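Local coordinates for glycosyl hydrolases family 31 family protein (Aspergillus niger, PDB 6DRU), which liberates alpha-xylose from the non-reducing terminal glucose of xyloglucan oligosaccharides, at residues Y252-L257 with M554-S559; D493-Q498 with V542-W547; W513-G518 with A546-L551. One frame throughout, in Å; residues are numbered along the deposited sequence.

Contact 1: Y252-L257 with M554-S559; sequences YIQSKL and MRTHGS. With XYS (alpha-D-xylopyranose), chain N; BGC (beta-D-glucopyranose), chain F; BGC (beta-D-glucopyranose), chain B.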
loop_
_atom_site.group_PDB
_atom_site.type_symbol
_atom_site.label_atom_id
_atom_site.label_comp_id
_atom_site.label_asym_id
_atom_site.label_seq_id
_atom_site.Cartn_x
_atom_site.Cartn_y
_atom_site.Cartn_z
ATOM N N TYR A 252 3.243 44.292 28.176
ATOM C CA TYR A 252 3.194 43.164 29.096
ATOM C C TYR A 252 1.924 42.357 28.859
ATOM O O TYR A 252 0.819 42.906 28.888
ATOM C CB TYR A 252 3.255 43.656 30.541
ATOM C CG TYR A 252 3.118 42.567 31.578
ATOM C CD1 TYR A 252 4.156 41.679 31.826
ATOM C CD2 TYR A 252 1.952 42.439 32.322
ATOM C CE1 TYR A 252 4.033 40.685 32.779
ATOM C CE2 TYR A 252 1.820 41.450 33.278
ATOM C CZ TYR A 252 2.861 40.576 33.503
ATOM O OH TYR A 252 2.729 39.590 34.455
ATOM N N ILE A 253 2.088 41.059 28.629
ATOM C CA ILE A 253 0.984 40.163 28.310
ATOM C C ILE A 253 0.758 39.250 29.507
ATOM O O ILE A 253 1.607 38.411 29.835
ATOM C CB ILE A 253 1.256 39.358 27.033
ATOM C CG1 ILE A 253 1.385 40.300 25.834
ATOM C CG2 ILE A 253 0.153 38.338 26.799
ATOM C CD1 ILE A 253 2.059 39.676 24.638
ATOM N N GLN A 254 -0.392 39.408 30.158
ATOM C CA GLN A 254 -0.751 38.613 31.326
ATOM C C GLN A 254 -1.578 37.409 30.897
ATOM O O GLN A 254 -2.544 37.548 30.141
ATOM C CB GLN A 254 -1.532 39.459 32.331
ATOM C CG GLN A 254 -1.944 38.710 33.586
ATOM C CD GLN A 254 -0.755 38.271 34.416
ATOM O OE1 GLN A 254 0.215 39.013 34.573
ATOM N NE2 GLN A 254 -0.822 37.058 34.951
ATOM N N SER A 255 -1.200 36.231 31.384
ATOM C CA SER A 255 -1.921 35.009 31.058
ATOM C C SER A 255 -1.610 33.959 32.110
ATOM O O SER A 255 -0.621 34.061 32.843
ATOM C CB SER A 255 -1.552 34.493 29.662
ATOM O OG SER A 255 -2.188 33.256 29.394
ATOM N N LYS A 256 -2.472 32.949 32.174
ATOM C CA LYS A 256 -2.264 31.789 33.032
ATOM C C LYS A 256 -3.301 30.738 32.663
ATOM O O LYS A 256 -4.193 30.976 31.846
ATOM C CB LYS A 256 -2.364 32.140 34.519
ATOM C CG LYS A 256 -3.785 32.321 35.021
ATOM C CD LYS A 256 -3.834 32.249 36.537
ATOM C CE LYS A 256 -5.260 32.115 37.040
ATOM N NZ LYS A 256 -5.303 31.806 38.496
ATOM N N LEU A 257 -3.173 29.572 33.283
ATOM C CA LEU A 257 -4.155 28.501 33.165
ATOM C C LEU A 257 -4.823 28.355 34.530
ATOM O O LEU A 257 -4.256 27.738 35.437
ATOM C CB LEU A 257 -3.497 27.199 32.708
ATOM C CG LEU A 257 -4.352 26.028 32.199
ATOM C CD1 LEU A 257 -3.456 24.936 31.644
ATOM C CD2 LEU A 257 -5.272 25.440 33.261
ATOM N N MET A 554 6.863 39.806 25.351
ATOM C CA MET A 554 6.947 39.519 26.777
ATOM C C MET A 554 5.585 39.027 27.250
ATOM O O MET A 554 4.623 39.801 27.307
ATOM C CB MET A 554 7.388 40.755 27.556
ATOM C CG MET A 554 7.681 40.489 29.022
ATOM S SD MET A 554 7.791 41.999 29.996
ATOM C CE MET A 554 8.160 41.328 31.613
ATOM N N ARG A 555 5.501 37.741 27.586
ATOM C CA ARG A 555 4.247 37.137 28.016
ATOM C C ARG A 555 4.528 36.109 29.099
ATOM O O ARG A 555 5.451 35.298 28.969
ATOM C CB ARG A 555 3.506 36.484 26.842
ATOM C CG ARG A 555 2.502 35.415 27.254
ATOM C CD ARG A 555 1.752 34.854 26.054
ATOM N NE ARG A 555 1.150 33.552 26.337
ATOM C CZ ARG A 555 1.791 32.395 26.208
ATOM N NH1 ARG A 555 3.051 32.387 25.800
ATOM N NH2 ARG A 555 1.180 31.250 26.485
ATOM N N THR A 556 3.732 36.149 30.162
ATOM C CA THR A 556 3.788 35.164 31.231
ATOM C C THR A 556 2.579 34.244 31.136
ATOM O O THR A 556 1.483 34.676 30.765
ATOM C CB THR A 556 3.841 35.841 32.606
ATOM O OG1 THR A 556 3.893 34.842 33.632
ATOM C CG2 THR A 556 2.625 36.740 32.821
ATOM N N HIS A 557 2.790 32.974 31.467
ATOM C CA HIS A 557 1.756 31.953 31.366
ATOM C C HIS A 557 2.279 30.689 32.029
ATOM O O HIS A 557 3.491 30.481 32.131
ATOM C CB HIS A 557 1.377 31.678 29.904
ATOM C CG HIS A 557 0.364 30.589 29.735
ATOM N ND1 HIS A 557 -0.916 30.679 30.237
ATOM C CD2 HIS A 557 0.444 29.384 29.124
ATOM C CE1 HIS A 557 -1.582 29.577 29.942
ATOM N NE2 HIS A 557 -0.779 28.774 29.266
ATOM N N GLY A 558 1.356 29.857 32.487
ATOM C CA GLY A 558 1.726 28.582 33.067
ATOM C C GLY A 558 0.611 28.017 33.911
ATOM O O GLY A 558 -0.386 28.679 34.202
ATOM N N SER A 559 0.799 26.758 34.301
ATOM C CA SER A 559 -0.116 26.047 35.189
ATOM C C SER A 559 0.622 25.860 36.512
ATOM O O SER A 559 1.363 24.894 36.696
ATOM C CB SER A 559 -0.557 24.716 34.584
ATOM O OG SER A 559 -1.546 24.091 35.384
HETATM C C1 XYS N . -2.008 23.617 25.889
HETATM C C2 XYS N . -1.242 24.909 25.721
HETATM C C3 XYS N . -1.271 25.672 27.026
HETATM C C4 XYS N . -2.703 25.836 27.488
HETATM C C5 XYS N . -3.384 24.484 27.501
HETATM O O1 XYS N . -1.420 22.856 26.918
HETATM O O2 XYS N . 0.089 24.627 25.359
HETATM O O3 XYS N . -0.685 26.940 26.848
HETATM O O4 XYS N . -2.716 26.378 28.787
HETATM O O5 XYS N . -3.347 23.910 26.212
HETATM C C2 BGC F . -1.559 20.949 33.023
HETATM C C3 BGC F . -1.991 20.160 31.836
HETATM C C4 BGC F . -1.023 18.989 31.598
HETATM C C5 BGC F . -0.845 18.207 32.866
HETATM C C6 BGC F . 0.176 17.100 32.639
HETATM C C1 BGC F . -1.415 20.007 34.191
HETATM O O2 BGC F . -2.545 21.960 33.330
HETATM O O3 BGC F . -2.007 20.982 30.725
HETATM O O4 BGC F . -1.543 18.132 30.609
HETATM O O5 BGC F . -0.385 19.061 33.893
HETATM O O6 BGC F . 0.240 16.282 33.785
HETATM C C2 BGC B . 0.182 18.713 38.368
HETATM C C3 BGC B . 0.245 19.244 36.978
HETATM C C4 BGC B . -1.069 19.962 36.628
HETATM C C5 BGC B . -1.396 20.971 37.693
HETATM C C6 BGC B . -2.717 21.652 37.355
HETATM C C1 BGC B . -0.205 19.828 39.311
HETATM O O1 BGC B . -0.238 19.342 40.613
HETATM O O2 BGC B . 1.474 18.182 38.737
HETATM O O3 BGC B . 0.452 18.193 36.103
HETATM O O4 BGC B . -0.946 20.621 35.387
HETATM O O5 BGC B . -1.497 20.329 38.951
HETATM O O6 BGC B . -3.753 21.096 38.132
HETATM O O HOH W 1 -1.373 32.992 26.496
#

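Contact 2: D493-Q498 with V542-W547; sequences DTLAVQ and VRWLAW. With NAG (2-acetamido-2-deoxy-beta-D-glucopyranose), chain E.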
loop_
_atom_site.group_PDB
_atom_site.type_symbol
_atom_site.label_atom_id
_atom_site.label_comp_id
_atom_site.label_asym_id
_atom_site.label_seq_id
_atom_site.Cartn_x
_atom_site.Cartn_y
_atom_site.Cartn_z
ATOM N N ASP A 493 16.757 23.694 34.038
ATOM C CA ASP A 493 17.311 23.233 32.771
ATOM C C ASP A 493 16.451 23.667 31.591
ATOM O O ASP A 493 16.979 23.939 30.506
ATOM C CB ASP A 493 17.465 21.711 32.787
ATOM C CG ASP A 493 18.161 21.182 31.546
ATOM O OD1 ASP A 493 19.145 21.808 31.096
ATOM O OD2 ASP A 493 17.725 20.134 31.021
ATOM N N THR A 494 15.133 23.743 31.783
ATOM C CA THR A 494 14.246 24.140 30.695
ATOM C C THR A 494 14.511 25.575 30.257
ATOM O O THR A 494 14.494 25.881 29.059
ATOM C CB THR A 494 12.789 23.971 31.120
ATOM O OG1 THR A 494 12.517 22.586 31.367
ATOM C CG2 THR A 494 11.856 24.479 30.044
ATOM N N LEU A 495 14.761 26.469 31.214
ATOM C CA LEU A 495 15.015 27.863 30.864
ATOM C C LEU A 495 16.239 27.998 29.969
ATOM O O LEU A 495 16.267 28.859 29.082
ATOM C CB LEU A 495 15.180 28.693 32.137
ATOM C CG LEU A 495 15.786 30.091 32.007
ATOM C CD1 LEU A 495 14.820 31.025 31.311
ATOM C CD2 LEU A 495 16.166 30.632 33.373
ATOM N N ALA A 496 17.248 27.144 30.167
ATOM C CA ALA A 496 18.450 27.214 29.345
ATOM C C ALA A 496 18.207 26.719 27.925
ATOM O O ALA A 496 18.816 27.232 26.978
ATOM C CB ALA A 496 19.576 26.411 29.997
ATOM N N VAL A 497 17.329 25.727 27.748
ATOM C CA VAL A 497 17.123 25.167 26.416
ATOM C C VAL A 497 16.204 26.034 25.561
ATOM O O VAL A 497 16.269 25.956 24.328
ATOM C CB VAL A 497 16.592 23.724 26.492
ATOM C CG1 VAL A 497 17.441 22.899 27.450
ATOM C CG2 VAL A 497 15.136 23.696 26.899
ATOM N N GLN A 498 15.343 26.851 26.177
ATOM C CA GLN A 498 14.411 27.662 25.399
ATOM C C GLN A 498 15.137 28.671 24.520
ATOM O O GLN A 498 14.629 29.041 23.456
ATOM C CB GLN A 498 13.437 28.393 26.324
ATOM C CG GLN A 498 12.547 27.483 27.143
ATOM C CD GLN A 498 11.929 26.380 26.312
ATOM O OE1 GLN A 498 11.152 26.642 25.394
ATOM N NE2 GLN A 498 12.268 25.138 26.629
ATOM N N VAL A 542 11.477 34.640 38.732
ATOM C CA VAL A 542 11.993 35.997 38.574
ATOM C C VAL A 542 13.122 36.023 37.552
ATOM O O VAL A 542 13.231 36.959 36.750
ATOM C CB VAL A 542 12.432 36.559 39.938
ATOM C CG1 VAL A 542 13.206 37.854 39.759
ATOM C CG2 VAL A 542 11.216 36.791 40.822
ATOM N N ARG A 543 13.970 34.992 37.550
ATOM C CA ARG A 543 14.976 34.868 36.500
ATOM C C ARG A 543 14.320 34.722 35.133
ATOM O O ARG A 543 14.755 35.340 34.153
ATOM C CB ARG A 543 15.889 33.675 36.782
ATOM C CG ARG A 543 16.733 33.798 38.038
ATOM C CD ARG A 543 17.759 34.908 37.907
ATOM N NE ARG A 543 18.805 34.793 38.917
ATOM C CZ ARG A 543 19.821 35.640 39.036
ATOM N NH1 ARG A 543 19.930 36.668 38.206
ATOM N NH2 ARG A 543 20.730 35.458 39.985
ATOM N N TRP A 544 13.265 33.908 35.052
ATOM C CA TRP A 544 12.596 33.656 33.780
ATOM C C TRP A 544 11.841 34.891 33.299
ATOM O O TRP A 544 11.933 35.271 32.127
ATOM C CB TRP A 544 11.652 32.463 33.932
ATOM C CG TRP A 544 11.436 31.664 32.686
ATOM C CD1 TRP A 544 11.279 32.141 31.418
ATOM C CD2 TRP A 544 11.346 30.238 32.593
ATOM N NE1 TRP A 544 11.097 31.100 30.540
ATOM C CE2 TRP A 544 11.135 29.920 31.237
ATOM C CE3 TRP A 544 11.425 29.197 33.524
ATOM C CZ2 TRP A 544 11.001 28.608 30.790
ATOM C CZ3 TRP A 544 11.291 27.895 33.079
ATOM C CH2 TRP A 544 11.083 27.612 31.725
ATOM N N LEU A 545 11.078 35.525 34.196
ATOM C CA LEU A 545 10.319 36.718 33.830
ATOM C C LEU A 545 11.238 37.837 33.360
ATOM O O LEU A 545 10.883 38.607 32.461
ATOM C CB LEU A 545 9.469 37.173 35.020
ATOM C CG LEU A 545 8.361 38.215 34.823
ATOM C CD1 LEU A 545 8.898 39.641 34.849
ATOM C CD2 LEU A 545 7.603 37.951 33.532
ATOM N N ALA A 546 12.425 37.947 33.962
ATOM C CA ALA A 546 13.377 38.968 33.540
ATOM C C ALA A 546 13.832 38.738 32.104
ATOM O O ALA A 546 14.029 39.695 31.345
ATOM C CB ALA A 546 14.576 38.993 34.487
ATOM N N TRP A 547 13.998 37.472 31.712
ATOM C CA TRP A 547 14.445 37.169 30.356
ATOM C C TRP A 547 13.393 37.553 29.324
ATOM O O TRP A 547 13.730 38.043 28.240
ATOM C CB TRP A 547 14.795 35.687 30.238
ATOM C CG TRP A 547 15.135 35.266 28.842
ATOM C CD1 TRP A 547 15.918 35.940 27.950
ATOM C CD2 TRP A 547 14.693 34.080 28.172
ATOM N NE1 TRP A 547 15.997 35.244 26.768
ATOM C CE2 TRP A 547 15.252 34.099 26.878
ATOM C CE3 TRP A 547 13.881 33.004 28.540
ATOM C CZ2 TRP A 547 15.024 33.084 25.953
ATOM C CZ3 TRP A 547 13.657 31.997 27.621
ATOM C CH2 TRP A 547 14.227 32.043 26.343
HETATM C C1 NAG E . 22.530 19.837 30.341
HETATM C C2 NAG E . 22.740 18.362 30.070
HETATM C C3 NAG E . 21.623 17.527 30.577
HETATM C C4 NAG E . 21.281 17.881 32.008
HETATM C C5 NAG E . 21.072 19.372 32.141
HETATM C C6 NAG E . 20.806 19.725 33.589
HETATM C C7 NAG E . 24.113 17.768 28.110
HETATM C C8 NAG E . 24.235 17.554 26.616
HETATM N N2 NAG E . 22.871 18.160 28.670
HETATM O O3 NAG E . 21.968 16.166 30.449
HETATM O O4 NAG E . 20.099 17.215 32.379
HETATM O O5 NAG E . 22.223 20.045 31.697
HETATM O O6 NAG E . 21.903 19.324 34.381
HETATM O O7 NAG E . 25.079 17.608 28.829
#

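Contact 3: W513-G518 with A546-L551; sequences WTVDAG and AWTTFL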
loop_
_atom_site.group_PDB
_atom_site.type_symbol
_atom_site.label_atom_id
_atom_site.label_comp_id
_atom_site.label_asym_id
_atom_site.label_seq_id
_atom_site.Cartn_x
_atom_site.Cartn_y
_atom_site.Cartn_z
ATOM N N TRP A 513 8.559 35.440 18.145
ATOM C CA TRP A 513 8.752 34.249 18.958
ATOM C C TRP A 513 8.781 34.635 20.431
ATOM O O TRP A 513 9.227 35.727 20.793
ATOM C CB TRP A 513 10.046 33.525 18.573
ATOM C CG TRP A 513 10.294 32.265 19.337
ATOM C CD1 TRP A 513 9.846 31.015 19.026
ATOM C CD2 TRP A 513 11.055 32.131 20.541
ATOM N NE1 TRP A 513 10.282 30.108 19.963
ATOM C CE2 TRP A 513 11.025 30.770 20.904
ATOM C CE3 TRP A 513 11.756 33.031 21.347
ATOM C CZ2 TRP A 513 11.672 30.288 22.039
ATOM C CZ3 TRP A 513 12.396 32.551 22.473
ATOM C CH2 TRP A 513 12.354 31.193 22.805
ATOM N N THR A 514 8.301 33.728 21.278
ATOM C CA THR A 514 8.212 33.991 22.710
ATOM C C THR A 514 8.106 32.662 23.454
ATOM O O THR A 514 8.109 31.588 22.848
ATOM C CB THR A 514 7.031 34.916 23.012
ATOM O OG1 THR A 514 6.750 34.906 24.417
ATOM C CG2 THR A 514 5.806 34.492 22.215
ATOM N N VAL A 515 8.012 32.746 24.784
ATOM C CA VAL A 515 7.941 31.583 25.661
ATOM C C VAL A 515 6.862 31.821 26.711
ATOM O O VAL A 515 6.231 32.881 26.761
ATOM C CB VAL A 515 9.285 31.289 26.360
ATOM C CG1 VAL A 515 10.280 30.691 25.398
ATOM C CG2 VAL A 515 9.836 32.552 27.006
ATOM N N ASP A 516 6.664 30.819 27.566
ATOM C CA ASP A 516 5.869 30.959 28.782
ATOM C C ASP A 516 6.811 31.323 29.923
ATOM O O ASP A 516 7.656 30.513 30.320
ATOM C CB ASP A 516 5.111 29.669 29.092
ATOM C CG ASP A 516 3.955 29.431 28.146
ATOM O OD1 ASP A 516 3.293 28.380 28.280
ATOM O OD2 ASP A 516 3.739 30.268 27.245
ATOM N N ALA A 517 6.670 32.539 30.448
ATOM C CA ALA A 517 7.519 32.986 31.545
ATOM C C ALA A 517 7.317 32.108 32.772
ATOM O O ALA A 517 6.236 32.098 33.369
ATOM C CB ALA A 517 7.239 34.450 31.884
ATOM N N GLY A 518 8.352 31.362 33.150
ATOM C CA GLY A 518 8.292 30.475 34.289
ATOM C C GLY A 518 8.011 29.026 33.961
ATOM O O GLY A 518 7.892 28.215 34.885
ATOM N N ALA A 546 12.425 37.947 33.962
ATOM C CA ALA A 546 13.377 38.968 33.540
ATOM C C ALA A 546 13.832 38.738 32.104
ATOM O O ALA A 546 14.029 39.695 31.345
ATOM C CB ALA A 546 14.576 38.993 34.487
ATOM N N TRP A 547 13.998 37.472 31.712
ATOM C CA TRP A 547 14.445 37.169 30.356
ATOM C C TRP A 547 13.393 37.553 29.324
ATOM O O TRP A 547 13.730 38.043 28.240
ATOM C CB TRP A 547 14.795 35.687 30.238
ATOM C CG TRP A 547 15.135 35.266 28.842
ATOM C CD1 TRP A 547 15.918 35.940 27.950
ATOM C CD2 TRP A 547 14.693 34.080 28.172
ATOM N NE1 TRP A 547 15.997 35.244 26.768
ATOM C CE2 TRP A 547 15.252 34.099 26.878
ATOM C CE3 TRP A 547 13.881 33.004 28.540
ATOM C CZ2 TRP A 547 15.024 33.084 25.953
ATOM C CZ3 TRP A 547 13.657 31.997 27.621
ATOM C CH2 TRP A 547 14.227 32.043 26.343
ATOM N N THR A 548 12.113 37.338 29.641
ATOM C CA THR A 548 11.052 37.644 28.689
ATOM C C THR A 548 10.983 39.129 28.359
ATOM O O THR A 548 10.388 39.497 27.341
ATOM C CB THR A 548 9.704 37.168 29.230
ATOM O OG1 THR A 548 9.345 37.950 30.377
ATOM C CG2 THR A 548 9.784 35.704 29.626
ATOM N N THR A 549 11.571 39.988 29.196
ATOM C CA THR A 549 11.662 41.405 28.855
ATOM C C THR A 549 12.462 41.616 27.577
ATOM O O THR A 549 12.159 42.524 26.796
ATOM C CB THR A 549 12.298 42.187 30.006
ATOM O OG1 THR A 549 11.724 41.764 31.250
ATOM C CG2 THR A 549 12.068 43.683 29.827
ATOM N N PHE A 550 13.475 40.784 27.346
ATOM C CA PHE A 550 14.333 40.921 26.177
ATOM C C PHE A 550 14.050 39.808 25.174
ATOM O O PHE A 550 14.967 39.128 24.702
ATOM C CB PHE A 550 15.800 40.932 26.606
ATOM C CG PHE A 550 16.113 41.990 27.626
ATOM C CD1 PHE A 550 16.477 43.265 27.229
ATOM C CD2 PHE A 550 16.025 41.714 28.982
ATOM C CE1 PHE A 550 16.755 44.242 28.162
ATOM C CE2 PHE A 550 16.303 42.687 29.921
ATOM C CZ PHE A 550 16.669 43.954 29.511
ATOM N N LEU A 551 12.779 39.625 24.849
ATOM C CA LEU A 551 12.291 38.693 23.845
ATOM C C LEU A 551 11.335 39.434 22.929
ATOM O O LEU A 551 10.827 40.503 23.286
ATOM C CB LEU A 551 11.579 37.494 24.488
ATOM C CG LEU A 551 12.467 36.434 25.130
ATOM C CD1 LEU A 551 11.621 35.366 25.798
ATOM C CD2 LEU A 551 13.383 35.819 24.084
#

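Contact 1: Y252-L257 with M554-S559
Ile253 pairs in parallel with Arg555 where the first strand of the TIM barrel (252-254) meets the last (554-555), closing the cylinder beside the xylose pocket. Ile253 N donates to Met554 O (3.1 Å), while Thr556 N reaches Ile253 O almost straight on (C=O...N 170°). Ile253 CG2 touches CB, CG and CD of Arg555 where the two side chains cross at a slant; the arginine chain, extended from CG to NE, carries the guanidinium to a salt bridge with Asp516. Water 1 accepts from Arg555 NE and also bonds Ser255 OG. On the opposite face of the sheet, Met554 SD makes a Met-aromatic contact at the edge of the Tyr252 ring, and the methyl Met554 CE touches that edge at Tyr252 CD1 (4.0 Å). The Tyr252 hydroxyl bonds Gln254 OE1 (2.6 Å). Beyond the strands, Leu257 N donates to Gly558 O (3.1 Å). There His557 NE2 bonds xylose O4 (3.1 Å) and O3 (3.0 Å), Leu257 CD1 lies beside O4, and Ser559 OG bonds O2 of a glucose unit (3.1 Å). Asp487, the assigned proton donor, also bonds the xylose. Strand 281-284 flanks 252-254 in the sheet; Met554 packs on helix 535-548, and Met554 and Tyr252 both touch helix 582-594.

Contact 2: D493-Q498 with V542-W547
Leu495 holds CG anti to its backbone N (chi1 165°), and Trp544 and Trp547 do likewise, which sends each CG toward the space between helices 492-508 and 535-548; chi2 of 70° then places Leu495 CD1. The Leu495 and Trp544 side chains pass alongside each other, pointing opposite ways, and CD1 stands over the five-membered ring, 3.6 Å from its centroid and close to the normal: a CH-pi contact. The same methyl meets Trp547 at CE3 (3.5 Å), so one leucine branch serves both tryptophans. Leu495 CB, meanwhile, lies near CE3 and CZ3 of Trp544. Thr494 CG2 comes to the rim of the Trp544 benzene ring at CH2 (3.6 Å), near its plane, while its hydroxyl turns to Thr489. One turn on, Gln498 CB touches the edge of Trp547 at CH2 (3.7 Å). Its amide leads off elsewhere, OE1 bonding Ser485 and NE2 making a weak bond back to Thr494 O. The contact is apolar helix packing within the barrel's outer layer. The two short segments run nearly parallel, their axes 11.1 Å apart, the separation being filled by Leu495 and the two indoles. Trp547, whose NE1 bonds Tyr643, also packs on Val499 of helix 492-508; Val542, Leu545 and Ala546 turn instead to helix 582-594.

Contact 3: W513-G518 with A546-L551
Val515 CG2 is the bump that fills a hollow built by Trp547, Thr548 and Leu551. It meets Leu551 CD1 at 3.5 Å and Trp547 CZ3 at 3.9 Å, with the methyl CG2 of Thr548 completing the wall. The valine side chain crosses those of Trp547 and Leu551 at about a right angle, so it enters the hollow across their lengths. Leu551 shapes the bottom of this hollow: its CD1 rests over the centre of the Trp547 ring, 3.9 Å above the plane. Trp513 makes a second fit, its benzene edge meeting the other leucine branch, Leu551 CD2, which lies near the ring plane at Trp513 CZ3 (3.8 Å). Trp513 CH2 also meets CH2 of Trp547 (4.1 Å), and the two side chains cross at about a right angle, touching at the outer corners of their benzene rings. Farther along, a smaller fit repeats the theme, Ala517 CB sitting against Thr548 CG2 (3.6 Å). That methyl lies anti to the carbonyl carbon of Thr548, while OG1, between backbone N and carbonyl carbon (chi1 67°), bonds Leu545 O. As the helix ends, Ala546 O receives both Thr549 N and Thr549 OG1 from the same face of its carbonyl plane. The fit is thus that of barrel strand 513-514, and the loop after it, against the C-terminal end of helix 535-548. Strand 481-484 pairs with 513-514, helix 492-508 touches Val515 through Gln498, and helix 582-594 packs on Ala546, Thr549 and Phe550.

All three contacts lie within the TIM-barrel domain, on the same side of the chain's centre. Contacts 2 and 3 are nearest, with centres about 7 Å apart; they share Ala546 and Trp547 on helix 535-548, and Trp544 of contact 2 lies against Gly518 of contact 3. The centre of contact 1 is about 10 Å from that of contact 3 and about 14 Å from that of contact 2. Along the chain, strand 252-254 comes first, then helix 492-508, strand 513-514, helix 535-548 and strand 554-555. Contact 1 therefore joins the barrel's two ends, contact 3 consecutive elements, and contact 2 two helices with strand 513-514 between them. The Arg555-Asp516 salt bridge ties contact 3 to strand 554-555, just before the sugar-binding loop.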